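Local coordinates for protein D-mannose isomerase (PDB 5X32) that interconverts D-mannose and D-fructose reversibly, and also isomerises D-lyxose to D-xylulose less efficiently, as a monomeric enzyme of the N-acylglucosamine 2-epimerase family, at residues K9-A14 / F343-M348; C27-P30 / F34-F37; T146-N151 / D158-D163. One frame throughout, in Å; residues are numbered along the deposited sequence.

Contact 1: residues K9-A14 / F343-M348; sequences KTFLEA and FSWNHM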
ATOM      1  N   LYS A   9     -16.930  -6.102 -13.514  1.00 64.50           N
ATOM      2  CA  LYS A   9     -15.716  -5.740 -14.250  1.00 58.60           C
ATOM      3  C   LYS A   9     -15.823  -4.331 -14.837  1.00 60.77           C
ATOM      4  O   LYS A   9     -14.895  -3.512 -14.722  1.00 57.71           O
ATOM      5  CB  LYS A   9     -15.469  -6.757 -15.360  1.00 56.89           C
ATOM      6  CG  LYS A   9     -14.445  -6.356 -16.392  1.00 72.28           C
ATOM      7  CD  LYS A   9     -13.958  -7.584 -17.155  1.00 80.56           C
ATOM      8  CE  LYS A   9     -13.035  -7.202 -18.309  1.00 73.27           C
ATOM      9  NZ  LYS A   9     -13.760  -6.347 -19.292  1.00 85.13           N
ATOM     10  N   THR A  10     -16.982  -4.042 -15.421  1.00 57.59           N
ATOM     11  CA  THR A  10     -17.221  -2.741 -16.025  1.00 58.77           C
ATOM     12  C   THR A  10     -17.055  -1.614 -15.027  1.00 61.88           C
ATOM     13  O   THR A  10     -16.351  -0.625 -15.326  1.00 52.86           O
ATOM     14  CB  THR A  10     -18.619  -2.655 -16.638  1.00 54.02           C
ATOM     15  OG1 THR A  10     -18.696  -3.559 -17.743  1.00 61.13           O
ATOM     16  CG2 THR A  10     -18.872  -1.285 -17.161  1.00 60.46           C
ATOM     17  N   PHE A  11     -17.666  -1.760 -13.842  1.00 59.39           N
ATOM     18  CA  PHE A  11     -17.567  -0.682 -12.867  1.00 54.81           C
ATOM     19  C   PHE A  11     -16.134  -0.438 -12.425  1.00 59.57           C
ATOM     20  O   PHE A  11     -15.662   0.707 -12.442  1.00 52.91           O
ATOM     21  CB  PHE A  11     -18.387  -0.925 -11.625  1.00 51.56           C
ATOM     22  CG  PHE A  11     -18.065   0.046 -10.541  1.00 52.25           C
ATOM     23  CD1 PHE A  11     -18.491   1.359 -10.640  1.00 54.76           C
ATOM     24  CD2 PHE A  11     -17.309  -0.322  -9.455  1.00 47.89           C
ATOM     25  CE1 PHE A  11     -18.186   2.279  -9.672  1.00 49.72           C
ATOM     26  CE2 PHE A  11     -17.002   0.596  -8.481  1.00 52.79           C
ATOM     27  CZ  PHE A  11     -17.441   1.898  -8.591  1.00 52.28           C
ATOM     28  N   LEU A  12     -15.460  -1.514 -12.014  1.00 56.21           N
ATOM     29  CA  LEU A  12     -14.107  -1.418 -11.485  1.00 54.16           C
ATOM     30  C   LEU A  12     -13.157  -0.783 -12.497  1.00 53.98           C
ATOM     31  O   LEU A  12     -12.358   0.095 -12.147  1.00 53.44           O
ATOM     32  CB  LEU A  12     -13.608  -2.797 -11.056  1.00 49.00           C
ATOM     33  CG  LEU A  12     -14.337  -3.299  -9.801  1.00 48.47           C
ATOM     34  CD1 LEU A  12     -14.102  -4.792  -9.577  1.00 55.23           C
ATOM     35  CD2 LEU A  12     -13.963  -2.496  -8.554  1.00 35.05           C
ATOM     36  N   GLU A  13     -13.275  -1.205 -13.754  1.00 58.83           N
ATOM     37  CA  GLU A  13     -12.453  -0.653 -14.827  1.00 54.83           C
ATOM     38  C   GLU A  13     -12.768   0.818 -15.080  1.00 57.40           C
ATOM     39  O   GLU A  13     -11.865   1.620 -15.368  1.00 53.92           O
ATOM     40  CB  GLU A  13     -12.650  -1.461 -16.099  1.00 51.57           C
ATOM     41  CG  GLU A  13     -11.741  -2.667 -16.150  1.00 61.60           C
ATOM     42  CD  GLU A  13     -12.108  -3.623 -17.264  1.00 74.11           C
ATOM     43  OE1 GLU A  13     -13.042  -3.295 -18.035  1.00 73.49           O
ATOM     44  OE2 GLU A  13     -11.435  -4.677 -17.388  1.00 75.99           O
ATOM     45  N   ALA A  14     -14.055   1.162 -14.973  1.00 58.59           N
ATOM     46  CA  ALA A  14     -14.517   2.534 -15.177  1.00 49.06           C
ATOM     47  C   ALA A  14     -13.937   3.464 -14.116  1.00 54.16           C
ATOM     48  O   ALA A  14     -13.430   4.561 -14.424  1.00 57.65           O
ATOM     49  CB  ALA A  14     -16.006   2.581 -15.156  1.00 39.86           C
ATOM     50  N   PHE A 343     -20.191   3.412   1.243  1.00 47.53           N
ATOM     51  CA  PHE A 343     -19.617   4.535   1.971  1.00 49.58           C
ATOM     52  C   PHE A 343     -18.635   5.309   1.084  1.00 52.72           C
ATOM     53  O   PHE A 343     -18.656   6.546   1.052  1.00 55.41           O
ATOM     54  CB  PHE A 343     -18.890   4.064   3.232  1.00 45.30           C
ATOM     55  CG  PHE A 343     -18.069   5.145   3.883  1.00 48.45           C
ATOM     56  CD1 PHE A 343     -18.658   6.089   4.700  1.00 51.46           C
ATOM     57  CD2 PHE A 343     -16.709   5.252   3.624  1.00 47.66           C
ATOM     58  CE1 PHE A 343     -17.906   7.092   5.291  1.00 53.16           C
ATOM     59  CE2 PHE A 343     -15.959   6.246   4.212  1.00 50.52           C
ATOM     60  CZ  PHE A 343     -16.565   7.172   5.047  1.00 52.12           C
ATOM     61  N   SER A 344     -17.789   4.570   0.365  1.00 46.74           N
ATOM     62  CA  SER A 344     -16.777   5.176  -0.496  1.00 51.97           C
ATOM     63  C   SER A 344     -17.352   6.037  -1.636  1.00 53.53           C
ATOM     64  O   SER A 344     -16.884   7.153  -1.907  1.00 50.09           O
ATOM     65  CB  SER A 344     -15.885   4.080  -1.079  1.00 46.07           C
ATOM     66  OG  SER A 344     -15.142   3.451  -0.053  1.00 43.88           O
ATOM     67  N   TRP A 345     -18.357   5.492  -2.303  1.00 50.38           N
ATOM     68  CA  TRP A 345     -19.019   6.148  -3.406  1.00 55.12           C
ATOM     69  C   TRP A 345     -19.689   7.431  -2.933  1.00 60.45           C
ATOM     70  O   TRP A 345     -19.652   8.469  -3.627  1.00 56.35           O
ATOM     71  CB  TRP A 345     -20.044   5.214  -4.022  1.00 58.44           C
ATOM     72  CG  TRP A 345     -20.541   5.647  -5.350  1.00 59.79           C
ATOM     73  CD1 TRP A 345     -21.788   6.124  -5.640  1.00 58.37           C
ATOM     74  CD2 TRP A 345     -19.832   5.590  -6.590  1.00 54.22           C
ATOM     75  NE1 TRP A 345     -21.888   6.388  -6.982  1.00 61.99           N
ATOM     76  CE2 TRP A 345     -20.699   6.073  -7.590  1.00 59.81           C
ATOM     77  CE3 TRP A 345     -18.542   5.197  -6.952  1.00 57.43           C
ATOM     78  CZ2 TRP A 345     -20.320   6.173  -8.929  1.00 56.42           C
ATOM     79  CZ3 TRP A 345     -18.167   5.290  -8.283  1.00 55.24           C
ATOM     80  CH2 TRP A 345     -19.055   5.768  -9.256  1.00 55.30           C
ATOM     81  N   ASN A 346     -20.294   7.353  -1.746  1.00 50.17           N
ATOM     82  CA  ASN A 346     -21.021   8.491  -1.186  1.00 52.31           C
ATOM     83  C   ASN A 346     -20.140   9.543  -0.486  1.00 52.37           C
ATOM     84  O   ASN A 346     -20.617  10.633  -0.197  1.00 53.71           O
ATOM     85  CB  ASN A 346     -22.099   8.001  -0.190  1.00 52.42           C
ATOM     86  CG  ASN A 346     -23.189   7.200  -0.867  1.00 48.91           C
ATOM     87  OD1 ASN A 346     -23.497   7.427  -2.027  1.00 60.15           O
ATOM     88  ND2 ASN A 346     -23.774   6.263  -0.152  1.00 48.45           N
ATOM     89  N   HIS A 347     -18.890   9.226  -0.156  1.00 52.41           N
ATOM     90  CA  HIS A 347     -18.098  10.187   0.626  1.00 53.35           C
ATOM     91  C   HIS A 347     -16.592  10.345   0.293  1.00 60.81           C
ATOM     92  O   HIS A 347     -16.001  11.389   0.591  1.00 61.49           O
ATOM     93  CB  HIS A 347     -18.234   9.829   2.107  1.00 55.89           C
ATOM     94  CG  HIS A 347     -19.649   9.835   2.587  1.00 62.70           C
ATOM     95  ND1 HIS A 347     -20.329  10.997   2.876  1.00 57.51           N
ATOM     96  CD2 HIS A 347     -20.523   8.822   2.792  1.00 53.83           C
ATOM     97  CE1 HIS A 347     -21.557  10.698   3.256  1.00 60.46           C
ATOM     98  NE2 HIS A 347     -21.700   9.386   3.208  1.00 58.57           N
ATOM     99  N   MET A 348     -15.964   9.321  -0.288  1.00 52.40           N
ATOM    100  CA  MET A 348     -14.523   9.340  -0.474  1.00 48.63           C
ATOM    101  C   MET A 348     -14.146   9.716  -1.885  1.00 56.08           C
ATOM    102  O   MET A 348     -13.043  10.212  -2.137  1.00 57.57           O
ATOM    103  CB  MET A 348     -13.897   7.977  -0.148  1.00 55.90           C
ATOM    104  CG  MET A 348     -14.129   7.464   1.260  1.00 54.57           C
ATOM    105  SD  MET A 348     -13.541   8.596   2.520  1.00 66.76           S
ATOM    106  CE  MET A 348     -11.800   8.346   2.482  1.00 45.96           C
TER
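Phe11 and Trp345 reach toward each other from helices 9-23 and 331-347, and this one aromatic pair makes the whole contact between 9-14 and 343-348. Their CA atoms stand 11.8 Å apart, too far for backbone contact, so the two rings do the touching. From Phe11, CB leaves the helix toward Trp345, and with CG anti to the backbone N (chi1 169°) the ring is held out from the helix and its CE1-CZ edge reaches the indole. CE1 meets CZ3 of the indole at 3.3 Å and lies next to CH2. The neighbouring CZ of Phe11 packs on Trp345 CZ3 at 3.5 Å and comes close to CE3 as well. The CE1-CZ edge of the phenyl ring therefore touches the benzene half of the indole. The planes meet at 65° with centroids 5.3 Å apart, an offset edge-to-face pair in which Phe11 supplies the edge. The attraction is apolar and aromatic throughout. Pro4, in the N-terminal loop, touches both rings, while Phe6 and Trp341 add edge-to-face partners for Phe11, and His351 does so for Trp345. Helix 9-23 turns Leu12 onto helix 379-390, and helix 331-347 lays Ser344 against helix 311-328. The pair spans two helices of the alpha/alpha-barrel characteristic of this family, one the first in the chain, the other the last but one.

Contact 2: residues C27-P30 / F34-F37; sequences CIDP and FFQF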
ATOM      1  N   CYS A  27       0.373  14.866 -13.711  1.00 54.53           N
ATOM      2  CA  CYS A  27       1.445  14.507 -12.779  1.00 53.93           C
ATOM      3  C   CYS A  27       2.803  14.430 -13.461  1.00 53.23           C
ATOM      4  O   CYS A  27       3.840  14.375 -12.794  1.00 49.65           O
ATOM      5  CB  CYS A  27       1.154  13.168 -12.108  1.00 45.39           C
ATOM      6  SG  CYS A  27       1.043  11.861 -13.316  1.00 51.05           S
ATOM      7  N   ILE A  28       2.801  14.443 -14.790  1.00 54.46           N
ATOM      8  CA  ILE A  28       4.048  14.301 -15.536  1.00 58.85           C
ATOM      9  C   ILE A  28       4.864  15.584 -15.461  1.00 52.75           C
ATOM     10  O   ILE A  28       4.389  16.651 -15.847  1.00 47.24           O
ATOM     11  CB  ILE A  28       3.791  13.972 -17.006  1.00 59.91           C
ATOM     12  CG1 ILE A  28       2.979  12.686 -17.102  1.00 52.34           C
ATOM     13  CG2 ILE A  28       5.112  13.890 -17.772  1.00 49.48           C
ATOM     14  CD1 ILE A  28       3.706  11.496 -16.542  1.00 52.75           C
ATOM     15  N   ASP A  29       6.063  15.485 -14.903  1.00 48.63           N
ATOM     16  CA  ASP A  29       6.942  16.643 -14.894  1.00 61.72           C
ATOM     17  C   ASP A  29       7.880  16.527 -16.095  1.00 56.49           C
ATOM     18  O   ASP A  29       8.730  15.641 -16.138  1.00 58.89           O
ATOM     19  CB  ASP A  29       7.734  16.759 -13.583  1.00 58.89           C
ATOM     20  CG  ASP A  29       8.671  17.969 -13.579  1.00 63.22           C
ATOM     21  OD1 ASP A  29       8.569  18.790 -14.520  1.00 66.79           O
ATOM     22  OD2 ASP A  29       9.513  18.104 -12.657  1.00 57.61           O
ATOM     23  N   PRO A  30       7.721  17.427 -17.071  1.00 55.27           N
ATOM     24  CA  PRO A  30       8.491  17.352 -18.322  1.00 58.80           C
ATOM     25  C   PRO A  30       9.977  17.350 -18.020  1.00 55.82           C
ATOM     26  O   PRO A  30      10.733  16.697 -18.727  1.00 51.75           O
ATOM     27  CB  PRO A  30       8.063  18.624 -19.058  1.00 56.16           C
ATOM     28  CG  PRO A  30       6.657  18.855 -18.552  1.00 59.25           C
ATOM     29  CD  PRO A  30       6.810  18.587 -17.076  1.00 60.26           C
ATOM     30  N   PHE A  34       7.532  12.786 -11.409  1.00 46.94           N
ATOM     31  CA  PHE A  34       6.139  13.178 -11.290  1.00 48.66           C
ATOM     32  C   PHE A  34       5.962  14.289 -10.274  1.00 48.95           C
ATOM     33  O   PHE A  34       6.688  14.369  -9.279  1.00 54.96           O
ATOM     34  CB  PHE A  34       5.265  11.972 -10.882  1.00 47.80           C
ATOM     35  CG  PHE A  34       5.419  10.779 -11.786  1.00 46.08           C
ATOM     36  CD1 PHE A  34       6.240   9.730 -11.428  1.00 52.20           C
ATOM     37  CD2 PHE A  34       4.779  10.723 -13.008  1.00 47.70           C
ATOM     38  CE1 PHE A  34       6.401   8.632 -12.261  1.00 48.85           C
ATOM     39  CE2 PHE A  34       4.936   9.635 -13.843  1.00 44.71           C
ATOM     40  CZ  PHE A  34       5.749   8.591 -13.470  1.00 46.96           C
ATOM     41  N   PHE A  35       4.990  15.149 -10.530  1.00 47.18           N
ATOM     42  CA  PHE A  35       4.487  16.040  -9.494  1.00 50.98           C
ATOM     43  C   PHE A  35       3.718  15.185  -8.481  1.00 54.86           C
ATOM     44  O   PHE A  35       3.138  14.141  -8.827  1.00 51.59           O
ATOM     45  CB  PHE A  35       3.598  17.142 -10.090  1.00 58.91           C
ATOM     46  CG  PHE A  35       4.298  18.006 -11.129  1.00 54.23           C
ATOM     47  CD1 PHE A  35       5.283  18.912 -10.755  1.00 54.92           C
ATOM     48  CD2 PHE A  35       3.978  17.889 -12.472  1.00 50.72           C
ATOM     49  CE1 PHE A  35       5.927  19.706 -11.702  1.00 56.03           C
ATOM     50  CE2 PHE A  35       4.612  18.667 -13.419  1.00 57.42           C
ATOM     51  CZ  PHE A  35       5.595  19.577 -13.035  1.00 55.46           C
ATOM     52  N   GLN A  36       3.773  15.578  -7.216  1.00 54.71           N
ATOM     53  CA  GLN A  36       3.315  14.687  -6.168  1.00 50.33           C
ATOM     54  C   GLN A  36       2.355  15.348  -5.163  1.00 57.74           C
ATOM     55  O   GLN A  36       1.999  14.758  -4.131  1.00 51.28           O
ATOM     56  CB  GLN A  36       4.532  14.093  -5.450  1.00 46.12           C
ATOM     57  CG  GLN A  36       5.380  13.194  -6.352  1.00 50.68           C
ATOM     58  CD  GLN A  36       6.620  12.622  -5.662  1.00 51.93           C
ATOM     59  OE1 GLN A  36       6.892  12.903  -4.493  1.00 48.57           O
ATOM     60  NE2 GLN A  36       7.334  11.762  -6.370  1.00 46.89           N
ATOM     61  N   PHE A  37       1.876  16.538  -5.502  1.00 52.18           N
ATOM     62  CA  PHE A  37       1.014  17.271  -4.591  1.00 54.35           C
ATOM     63  C   PHE A  37      -0.162  17.875  -5.349  1.00 58.90           C
ATOM     64  O   PHE A  37      -0.031  18.895  -6.030  1.00 52.36           O
ATOM     65  CB  PHE A  37       1.795  18.371  -3.867  1.00 50.19           C
ATOM     66  CG  PHE A  37       2.758  17.865  -2.817  1.00 52.52           C
ATOM     67  CD1 PHE A  37       4.016  17.388  -3.172  1.00 49.88           C
ATOM     68  CD2 PHE A  37       2.423  17.921  -1.465  1.00 52.97           C
ATOM     69  CE1 PHE A  37       4.910  16.953  -2.202  1.00 50.79           C
ATOM     70  CE2 PHE A  37       3.308  17.486  -0.487  1.00 42.62           C
ATOM     71  CZ  PHE A  37       4.550  17.010  -0.851  1.00 54.25           C
TER
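Between Cys27-Pro30 and Phe34-Phe37 the chain doubles back on itself in an antiparallel register, without forming a regular strand on either side. Ile28 and Phe34 make a single bridge, their CA atoms 4.9 Å apart. Beside it Phe35 N donates to Cys27 O at 2.7 Å, with an N-H...O angle of 149°. The same oxygen also receives a CA-H...O contact from Phe34.

The two phenylalanines take different partners. Phe34 lies alongside Ile28, and CD1 of Ile28 reaches the edge of its ring at CE2, 3.5 Å away; Cys27 SG sits obliquely near CD2, a sulfur-aromatic contact. Phe58 and Phe62 of helix 52-69 also meet this ring. Phe35 instead receives Asp29 over one face: the backbone sets Asp29 CB 3.8 Å from the ring centroid in a CH-pi contact. With CG anti to the backbone N (chi1 179°), the carboxylate runs out past the CZ-CE1 rim, its plane 27° from that of the ring.

The ring thus meets mainly the CB hydrogens. Asp29 OD2 forms a salt bridge with Arg50 and OD1 accepts from Glu31 N in an Asx turn, which satisfies both oxygens and probably favours the ionised carboxylate.

Contact 3: residues T146-N151 / D158-D163; sequences THFWEN and DEISSD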
ATOM      1  N   THR A 146      21.721  -7.191   3.382  1.00 74.45           N
ATOM      2  CA  THR A 146      22.956  -6.723   3.976  1.00 67.91           C
ATOM      3  C   THR A 146      22.684  -5.760   5.116  1.00 68.44           C
ATOM      4  O   THR A 146      23.376  -5.786   6.131  1.00 72.73           O
ATOM      5  CB  THR A 146      23.828  -6.048   2.948  1.00 67.33           C
ATOM      6  OG1 THR A 146      24.205  -7.007   1.959  1.00 71.45           O
ATOM      7  CG2 THR A 146      25.064  -5.465   3.601  1.00 75.22           C
ATOM      8  N   HIS A 147      21.682  -4.902   4.966  1.00 66.18           N
ATOM      9  CA  HIS A 147      21.571  -3.825   5.941  1.00 65.89           C
ATOM     10  C   HIS A 147      20.332  -3.880   6.840  1.00 63.52           C
ATOM     11  O   HIS A 147      20.366  -3.361   7.953  1.00 68.04           O
ATOM     12  CB  HIS A 147      21.635  -2.474   5.221  1.00 69.51           C
ATOM     13  CG  HIS A 147      22.980  -2.148   4.641  1.00 70.20           C
ATOM     14  ND1 HIS A 147      23.228  -2.151   3.284  1.00 77.72           N
ATOM     15  CD2 HIS A 147      24.126  -1.731   5.229  1.00 69.68           C
ATOM     16  CE1 HIS A 147      24.484  -1.800   3.064  1.00 74.99           C
ATOM     17  NE2 HIS A 147      25.049  -1.535   4.228  1.00 74.41           N
ATOM     18  N   PHE A 148      19.238  -4.481   6.376  1.00 62.24           N
ATOM     19  CA  PHE A 148      17.979  -4.408   7.127  1.00 64.12           C
ATOM     20  C   PHE A 148      17.527  -5.754   7.667  1.00 67.81           C
ATOM     21  O   PHE A 148      16.840  -5.818   8.689  1.00 65.68           O
ATOM     22  CB  PHE A 148      16.857  -3.810   6.274  1.00 57.22           C
ATOM     23  CG  PHE A 148      17.055  -2.371   5.963  1.00 62.18           C
ATOM     24  CD1 PHE A 148      16.476  -1.395   6.757  1.00 60.84           C
ATOM     25  CD2 PHE A 148      17.856  -1.984   4.889  1.00 65.10           C
ATOM     26  CE1 PHE A 148      16.683  -0.047   6.477  1.00 67.00           C
ATOM     27  CE2 PHE A 148      18.068  -0.650   4.604  1.00 58.54           C
ATOM     28  CZ  PHE A 148      17.483   0.323   5.394  1.00 60.49           C
ATOM     29  N   TRP A 149      17.898  -6.825   6.974  1.00 67.21           N
ATOM     30  CA  TRP A 149      17.422  -8.141   7.347  1.00 66.30           C
ATOM     31  C   TRP A 149      17.933  -8.525   8.725  1.00 62.23           C
ATOM     32  O   TRP A 149      19.110  -8.413   9.015  1.00 64.76           O
ATOM     33  CB  TRP A 149      17.838  -9.184   6.317  1.00 67.08           C
ATOM     34  CG  TRP A 149      17.365 -10.548   6.680  1.00 70.16           C
ATOM     35  CD1 TRP A 149      18.131 -11.658   6.831  1.00 73.96           C
ATOM     36  CD2 TRP A 149      16.015 -10.950   6.963  1.00 72.93           C
ATOM     37  NE1 TRP A 149      17.352 -12.731   7.181  1.00 72.39           N
ATOM     38  CE2 TRP A 149      16.047 -12.326   7.268  1.00 73.80           C
ATOM     39  CE3 TRP A 149      14.783 -10.284   6.979  1.00 68.99           C
ATOM     40  CZ2 TRP A 149      14.895 -13.052   7.588  1.00 68.44           C
ATOM     41  CZ3 TRP A 149      13.639 -11.011   7.302  1.00 70.57           C
ATOM     42  CH2 TRP A 149      13.708 -12.382   7.593  1.00 68.94           C
ATOM     43  N   GLU A 150      17.026  -8.942   9.590  1.00 59.30           N
ATOM     44  CA  GLU A 150      17.408  -9.303  10.941  1.00 65.91           C
ATOM     45  C   GLU A 150      17.067 -10.772  11.168  1.00 68.57           C
ATOM     46  O   GLU A 150      16.031 -11.106  11.752  1.00 65.02           O
ATOM     47  CB  GLU A 150      16.710  -8.409  11.954  1.00 64.03           C
ATOM     48  CG  GLU A 150      17.443  -7.132  12.242  1.00 61.48           C
ATOM     49  CD  GLU A 150      16.848  -6.382  13.422  1.00 72.49           C
ATOM     50  OE1 GLU A 150      15.629  -6.086  13.404  1.00 68.65           O
ATOM     51  OE2 GLU A 150      17.607  -6.055  14.357  1.00 79.71           O
ATOM     52  N   ASN A 151      17.958 -11.638  10.694  1.00 75.12           N
ATOM     53  CA  ASN A 151      17.720 -13.072  10.644  1.00 71.78           C
ATOM     54  C   ASN A 151      17.258 -13.723  11.943  1.00 67.50           C
ATOM     55  O   ASN A 151      16.495 -14.688  11.903  1.00 68.03           O
ATOM     56  CB  ASN A 151      18.974 -13.783  10.150  1.00 73.99           C
ATOM     57  CG  ASN A 151      18.675 -15.181   9.638  1.00 77.45           C
ATOM     58  OD1 ASN A 151      18.434 -15.388   8.445  1.00 74.77           O
ATOM     59  ND2 ASN A 151      18.689 -16.154  10.547  1.00 75.40           N
ATOM     60  N   ASP A 158      13.659  -0.900  10.717  1.00 61.13           N
ATOM     61  CA  ASP A 158      12.932   0.133  10.022  1.00 67.55           C
ATOM     62  C   ASP A 158      13.828   1.094   9.257  1.00 72.71           C
ATOM     63  O   ASP A 158      13.655   1.266   8.046  1.00 71.24           O
ATOM     64  CB  ASP A 158      12.054   0.904  11.008  1.00 73.08           C
ATOM     65  CG  ASP A 158      11.235   1.987  10.329  1.00 86.55           C
ATOM     66  OD1 ASP A 158      10.870   1.807   9.140  1.00 92.33           O
ATOM     67  OD2 ASP A 158      10.941   3.015  10.980  1.00 91.31           O
ATOM     68  N   GLU A 159      14.776   1.720   9.941  1.00 70.56           N
ATOM     69  CA  GLU A 159      15.586   2.719   9.269  1.00 72.80           C
ATOM     70  C   GLU A 159      17.034   2.774   9.748  1.00 73.67           C
ATOM     71  O   GLU A 159      17.334   2.563  10.928  1.00 71.83           O
ATOM     72  CB  GLU A 159      14.929   4.095   9.380  1.00 75.01           C
ATOM     73  CG  GLU A 159      14.850   4.652  10.770  1.00 78.67           C
ATOM     74  CD  GLU A 159      14.717   6.157  10.762  1.00 82.77           C
ATOM     75  OE1 GLU A 159      15.760   6.854  10.717  1.00 75.74           O
ATOM     76  OE2 GLU A 159      13.566   6.640  10.780  1.00 90.19           O
ATOM     77  N   ILE A 160      17.916   3.035   8.790  1.00 66.32           N
ATOM     78  CA  ILE A 160      19.316   3.363   9.031  1.00 69.49           C
ATOM     79  C   ILE A 160      19.640   4.761   8.473  1.00 72.24           C
ATOM     80  O   ILE A 160      19.066   5.180   7.465  1.00 72.13           O
ATOM     81  CB  ILE A 160      20.234   2.317   8.360  1.00 69.75           C
ATOM     82  CG1 ILE A 160      19.744   0.900   8.676  1.00 73.28           C
ATOM     83  CG2 ILE A 160      21.683   2.518   8.755  1.00 68.69           C
ATOM     84  CD1 ILE A 160      20.108  -0.124   7.622  1.00 71.27           C
ATOM     85  N   SER A 161      20.591   5.464   9.080  1.00 69.60           N
ATOM     86  CA  SER A 161      20.919   6.813   8.626  1.00 73.86           C
ATOM     87  C   SER A 161      21.564   6.768   7.238  1.00 72.32           C
ATOM     88  O   SER A 161      21.835   5.690   6.714  1.00 70.35           O
ATOM     89  CB  SER A 161      21.844   7.499   9.624  1.00 70.02           C
ATOM     90  OG  SER A 161      23.055   6.779   9.738  1.00 80.07           O
ATOM     91  N   SER A 162      21.785   7.931   6.629  1.00 74.85           N
ATOM     92  CA  SER A 162      22.314   7.971   5.259  1.00 79.45           C
ATOM     93  C   SER A 162      23.724   7.390   5.132  1.00 78.82           C
ATOM     94  O   SER A 162      24.035   6.743   4.132  1.00 78.23           O
ATOM     95  CB  SER A 162      22.313   9.407   4.714  1.00 68.71           C
ATOM     96  OG  SER A 162      22.783  10.330   5.680  1.00 69.16           O
ATOM     97  N   ASP A 163      24.554   7.610   6.154  1.00 83.90           N
ATOM     98  CA  ASP A 163      25.935   7.097   6.200  1.00 84.92           C
ATOM     99  C   ASP A 163      26.017   5.567   6.294  1.00 88.93           C
ATOM    100  O   ASP A 163      27.081   4.990   6.061  1.00101.65           O
ATOM    101  CB  ASP A 163      26.719   7.760   7.346  1.00 82.43           C
ATOM    102  CG  ASP A 163      26.042   7.618   8.700  1.00 92.30           C
ATOM    103  OD1 ASP A 163      26.356   8.439   9.593  1.00 95.52           O
ATOM    104  OD2 ASP A 163      25.186   6.719   8.876  1.00 92.33           O
TER
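Ile160 drives its CD1 into one face of the Phe148 ring. The methyl lies 3.5 Å from the ring centroid and 15° off the normal, a CH-pi contact over the face, displaced from the centre toward the CZ rim. Two torsions put it there: CG1 stands anti to the carbonyl carbon (chi1 -47°), and chi2 then extends the chain so that CD1 projects forward while CG1 approaches only the CE1-CZ side. Phe148 also holds its CG anti to the carbonyl carbon, which swings the ring across to meet the methyl; the edge of that ring faces Glu159 CA. His147 also touches CD1, roughly at right angles to the ring direction, with CB at 3.7 Å and the backbone O nearby. The contact joins the link between helix 133-147 and strand 149-150 to strand 155-160, that strand's hairpin partner, at one margin of a five-stranded antiparallel sheet. Phe148 pairs its backbone with Leu157, and its side chain reaches Leu115 of helix 112-127. The imidazole of His147 has Thr146 CG2 over one face and stacks with Trp164. Farther along, Trp149 NE1 donates to Asn151 OD1 at 3.1 Å, close to the indole plane, while Arg198 makes a cation-pi contact with the same indole.

All three contacts are partly buried and lie toward the periphery, their centres 18 to 21 Å from the chain centre. Contact 1 joins residues more than 300 positions apart, and contacts 2 and 3 are nested inside the loop it closes; each of those two ties together chain separated by only a few residues. They share no element: two helices in contact 1, an irregular loop ahead of strand 49-51 in contact 2, a sheet-edge hairpin in contact 3. Aromatic rings serve each differently, meeting another ring, an aspartate CB or an aliphatic methyl. Among them, contact 2 alone has a backbone hydrogen bond between its segments. Contacts 1 and 3 lie on opposite sides of the chain centre, about 39 Å apart between centres.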